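Long-range contact in citrate synthase (PDB 6ABW), which probably catalyses the condensation of oxaloacetate with acetyl-CoA and water to give citrate and free CoA, in the tricarboxylic acid cycle: residues A139-E151 and F337-T351. Numbering follows the deposited sequence.
Sequences ASTVVANVLRAKE and FPVYMFTSLFALSRT
The Tyr340 ring lies between Lys150 on one face and Pro338 on the other: CE of Lys150 sits 3.2 Å above the ring plane, toward CD1 and CE1, while CB of Pro338 covers the opposite side. Bends at chi3 and chi4 (75° and 55°) fold the lysine over the ring, bringing its NZ to 4.7 Å from the centroid, a cation-pi contact, while NZ also donates to the backbone oxygen of Ser102. At the ring's edge, OH of Tyr340 donates to OE1 of Glu151 at 2.7 Å, meeting the carboxylate from above its plane. The Phe337 ring carries CD2 of Leu345 centrally on one face and touches CD2 of Leu147 obliquely, at 3.9 Å from CE1. Leu147 sends its other methyl, CD1, to CD of Pro338 (3.6 Å). CE of Met341 packs on CG1 of Val143 at 3.7 Å, and CD1 of Leu348 reaches CB of Ala139. Replacing Tyr340 by an alanine is likely to leave OE1 of Glu151 without this donor and the lysine chain without the ring beneath. The segment axes of 139-151 and 342-351 run nearly antiparallel, 9.9 Å apart, where helix 128-151 packs on helix 342-365 in the citrate synthase fold. Apolar packing gives way, at the partly exposed end, to a tyrosine giving its ring face to a lysine and its hydroxyl to a carboxylate, whose charge would probably favour the ammonium there.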
# COMPACT_ATOMS: atom_id res chain seq x y z
N ALA A 139 -11.92 9.41 6.81
CA ALA A 139 -11.74 9.72 5.38
C ALA A 139 -12.31 11.07 5.03
O ALA A 139 -11.69 11.83 4.30
CB ALA A 139 -12.28 8.62 4.48
N SER A 140 -13.46 11.39 5.62
CA SER A 140 -14.07 12.72 5.47
C SER A 140 -13.14 13.82 5.99
O SER A 140 -12.84 14.81 5.29
CB SER A 140 -15.44 12.74 6.20
OG SER A 140 -16.01 14.01 6.09
N THR A 141 -12.63 13.63 7.20
CA THR A 141 -11.69 14.59 7.77
C THR A 141 -10.44 14.80 6.94
O THR A 141 -10.03 15.92 6.69
CB THR A 141 -11.33 14.12 9.16
OG1 THR A 141 -12.55 13.98 9.94
CG2 THR A 141 -10.40 15.12 9.86
N VAL A 142 -9.87 13.69 6.48
CA VAL A 142 -8.69 13.72 5.62
C VAL A 142 -8.93 14.42 4.30
O VAL A 142 -8.18 15.33 3.95
CB VAL A 142 -8.15 12.30 5.40
CG1 VAL A 142 -7.09 12.28 4.30
CG2 VAL A 142 -7.59 11.81 6.75
N VAL A 143 -10.02 14.10 3.60
CA VAL A 143 -10.22 14.67 2.28
C VAL A 143 -10.51 16.19 2.35
O VAL A 143 -9.95 16.99 1.60
CB VAL A 143 -11.28 13.88 1.51
CG1 VAL A 143 -11.53 14.56 0.19
CG2 VAL A 143 -10.80 12.46 1.23
N ALA A 144 -11.27 16.59 3.37
CA ALA A 144 -11.61 17.98 3.56
C ALA A 144 -10.31 18.79 3.82
O ALA A 144 -10.12 19.87 3.26
CB ALA A 144 -12.60 18.11 4.74
N ASN A 145 -9.40 18.22 4.59
CA ASN A 145 -8.15 18.87 4.96
C ASN A 145 -7.10 18.88 3.86
O ASN A 145 -6.30 19.78 3.75
CB ASN A 145 -7.69 18.40 6.31
CG ASN A 145 -8.52 19.07 7.41
OD1 ASN A 145 -8.46 20.30 7.56
ND2 ASN A 145 -9.45 18.31 8.00
N VAL A 146 -7.15 17.84 2.98
CA VAL A 146 -6.32 17.82 1.80
C VAL A 146 -6.71 18.99 0.88
O VAL A 146 -5.87 19.73 0.37
CB VAL A 146 -6.41 16.43 1.11
CG1 VAL A 146 -5.84 16.46 -0.33
CG2 VAL A 146 -5.64 15.38 1.91
N LEU A 147 -7.99 19.21 0.70
CA LEU A 147 -8.44 20.33 -0.12
C LEU A 147 -7.95 21.64 0.50
O LEU A 147 -7.41 22.55 -0.21
CB LEU A 147 -9.98 20.30 -0.26
CG LEU A 147 -10.56 21.68 -0.70
CD1 LEU A 147 -10.14 21.94 -2.12
CD2 LEU A 147 -12.07 21.64 -0.51
N ARG A 148 -8.17 21.75 1.81
CA ARG A 148 -7.90 23.00 2.48
C ARG A 148 -6.38 23.32 2.54
O ARG A 148 -5.94 24.45 2.30
CB ARG A 148 -8.59 23.00 3.81
CG ARG A 148 -10.10 23.14 3.65
CD ARG A 148 -10.80 23.05 4.99
NE ARG A 148 -10.64 24.28 5.77
CZ ARG A 148 -11.38 25.38 5.62
NH1 ARG A 148 -11.09 26.44 6.35
NH2 ARG A 148 -12.34 25.49 4.69
N ALA A 149 -5.55 22.32 2.78
CA ALA A 149 -4.12 22.47 2.61
C ALA A 149 -3.67 22.94 1.26
O ALA A 149 -2.84 23.86 1.13
CB ALA A 149 -3.36 21.24 3.01
N LYS A 150 -4.21 22.32 0.22
CA LYS A 150 -3.82 22.67 -1.13
C LYS A 150 -4.27 24.11 -1.49
O LYS A 150 -3.56 24.80 -2.22
CB LYS A 150 -4.32 21.63 -2.13
CG LYS A 150 -3.54 20.33 -2.05
CD LYS A 150 -4.09 19.27 -3.02
CE LYS A 150 -3.73 19.51 -4.48
NZ LYS A 150 -2.29 19.66 -4.84
N GLU A 151 -5.36 24.54 -0.93
CA GLU A 151 -5.90 25.86 -1.13
C GLU A 151 -5.25 26.91 -0.16
O GLU A 151 -5.48 28.09 -0.34
CB GLU A 151 -7.39 25.85 -0.91
CG GLU A 151 -8.29 25.09 -1.87
CD GLU A 151 -8.47 25.70 -3.27
OE1 GLU A 151 -7.50 25.69 -4.12
OE2 GLU A 151 -9.64 26.12 -3.54
N PHE A 337 -15.47 21.95 -5.80
CA PHE A 337 -14.21 21.26 -5.71
C PHE A 337 -13.38 21.54 -6.94
O PHE A 337 -13.86 21.42 -8.05
CB PHE A 337 -14.38 19.75 -5.52
CG PHE A 337 -14.96 19.36 -4.18
CD1 PHE A 337 -14.14 19.29 -3.04
CD2 PHE A 337 -16.26 19.01 -4.05
CE1 PHE A 337 -14.66 18.97 -1.82
CE2 PHE A 337 -16.79 18.63 -2.82
CZ PHE A 337 -16.01 18.65 -1.69
N PRO A 338 -12.09 21.84 -6.74
CA PRO A 338 -11.25 21.92 -7.93
C PRO A 338 -11.04 20.53 -8.59
O PRO A 338 -11.08 19.50 -7.90
CB PRO A 338 -9.95 22.52 -7.41
CG PRO A 338 -10.16 22.82 -5.98
CD PRO A 338 -11.41 22.25 -5.49
N VAL A 339 -10.62 20.56 -9.84
CA VAL A 339 -10.37 19.36 -10.61
C VAL A 339 -9.34 18.43 -9.88
O VAL A 339 -9.44 17.21 -9.89
CB VAL A 339 -9.89 19.67 -12.03
CG1 VAL A 339 -9.54 18.39 -12.80
CG2 VAL A 339 -11.02 20.42 -12.77
N TYR A 340 -8.36 19.01 -9.22
CA TYR A 340 -7.33 18.21 -8.58
C TYR A 340 -7.85 17.30 -7.46
O TYR A 340 -7.11 16.45 -6.96
CB TYR A 340 -6.10 19.04 -8.07
CG TYR A 340 -6.37 20.09 -7.03
CD1 TYR A 340 -6.73 19.75 -5.74
CD2 TYR A 340 -6.20 21.46 -7.33
CE1 TYR A 340 -6.94 20.70 -4.76
CE2 TYR A 340 -6.45 22.43 -6.36
CZ TYR A 340 -6.79 22.05 -5.09
OH TYR A 340 -7.04 22.99 -4.11
N MET A 341 -9.07 17.51 -7.02
CA MET A 341 -9.67 16.74 -5.96
C MET A 341 -10.48 15.59 -6.50
O MET A 341 -10.94 14.81 -5.67
CB MET A 341 -10.61 17.58 -5.07
CG MET A 341 -9.91 18.61 -4.17
SD MET A 341 -8.69 17.92 -3.08
CE MET A 341 -9.68 16.88 -2.03
N PHE A 342 -10.72 15.43 -7.82
CA PHE A 342 -11.77 14.49 -8.20
C PHE A 342 -11.52 13.00 -7.84
O PHE A 342 -12.42 12.31 -7.37
CB PHE A 342 -12.11 14.62 -9.67
CG PHE A 342 -12.70 15.95 -10.12
CD1 PHE A 342 -13.12 16.90 -9.25
CD2 PHE A 342 -12.87 16.14 -11.49
CE1 PHE A 342 -13.66 18.10 -9.76
CE2 PHE A 342 -13.41 17.29 -12.01
CZ PHE A 342 -13.81 18.29 -11.13
N THR A 343 -10.29 12.54 -8.04
CA THR A 343 -9.97 11.18 -7.69
C THR A 343 -10.00 10.97 -6.15
O THR A 343 -10.31 9.88 -5.69
CB THR A 343 -8.66 10.71 -8.35
OG1 THR A 343 -8.92 10.66 -9.77
CG2 THR A 343 -8.28 9.30 -7.90
N SER A 344 -9.62 12.00 -5.36
CA SER A 344 -9.73 11.95 -3.91
C SER A 344 -11.18 11.82 -3.44
O SER A 344 -11.47 11.13 -2.44
CB SER A 344 -9.05 13.18 -3.25
OG SER A 344 -7.66 13.07 -3.42
N LEU A 345 -12.11 12.44 -4.19
CA LEU A 345 -13.55 12.35 -3.90
C LEU A 345 -14.08 10.97 -4.22
O LEU A 345 -14.88 10.41 -3.47
CB LEU A 345 -14.36 13.45 -4.59
CG LEU A 345 -13.98 14.84 -4.11
CD1 LEU A 345 -14.39 15.87 -5.18
CD2 LEU A 345 -14.69 15.08 -2.78
N PHE A 346 -13.62 10.41 -5.32
CA PHE A 346 -13.82 9.00 -5.61
C PHE A 346 -13.35 8.15 -4.42
O PHE A 346 -14.07 7.22 -3.95
CB PHE A 346 -13.09 8.59 -6.93
CG PHE A 346 -12.98 7.11 -7.14
CD1 PHE A 346 -13.99 6.41 -7.81
CD2 PHE A 346 -11.92 6.41 -6.65
CE1 PHE A 346 -13.88 5.04 -8.01
CE2 PHE A 346 -11.83 5.03 -6.78
CZ PHE A 346 -12.82 4.34 -7.44
N ALA A 347 -12.12 8.38 -3.97
CA ALA A 347 -11.52 7.58 -2.91
C ALA A 347 -12.35 7.67 -1.61
O ALA A 347 -12.51 6.70 -0.91
CB ALA A 347 -10.07 8.00 -2.66
N LEU A 348 -12.80 8.88 -1.28
CA LEU A 348 -13.69 9.09 -0.12
C LEU A 348 -14.88 8.10 -0.11
O LEU A 348 -15.14 7.39 0.86
CB LEU A 348 -14.18 10.53 -0.08
CG LEU A 348 -15.18 10.86 1.06
CD1 LEU A 348 -14.74 10.52 2.46
CD2 LEU A 348 -15.61 12.33 0.96
N SER A 349 -15.55 8.02 -1.25
CA SER A 349 -16.65 7.10 -1.46
C SER A 349 -16.22 5.63 -1.42
O SER A 349 -16.83 4.78 -0.72
CB SER A 349 -17.21 7.46 -2.83
OG SER A 349 -18.21 6.53 -3.17
N ARG A 350 -15.15 5.34 -2.16
CA ARG A 350 -14.69 3.98 -2.33
C ARG A 350 -14.07 3.38 -1.04
O ARG A 350 -14.01 2.16 -0.93
CB ARG A 350 -13.76 3.87 -3.54
CG ARG A 350 -13.23 2.50 -3.92
CD ARG A 350 -14.34 1.51 -4.22
NE ARG A 350 -15.27 2.02 -5.24
CZ ARG A 350 -15.22 1.79 -6.57
NH1 ARG A 350 -14.34 0.94 -7.10
NH2 ARG A 350 -16.08 2.35 -7.39
N THR A 351 -13.73 4.20 -0.04
CA THR A 351 -13.33 3.63 1.25
C THR A 351 -14.37 2.67 1.80
O THR A 351 -13.99 1.66 2.40
CB THR A 351 -12.98 4.67 2.36
OG1 THR A 351 -14.13 5.48 2.65
CG2 THR A 351 -11.80 5.50 1.93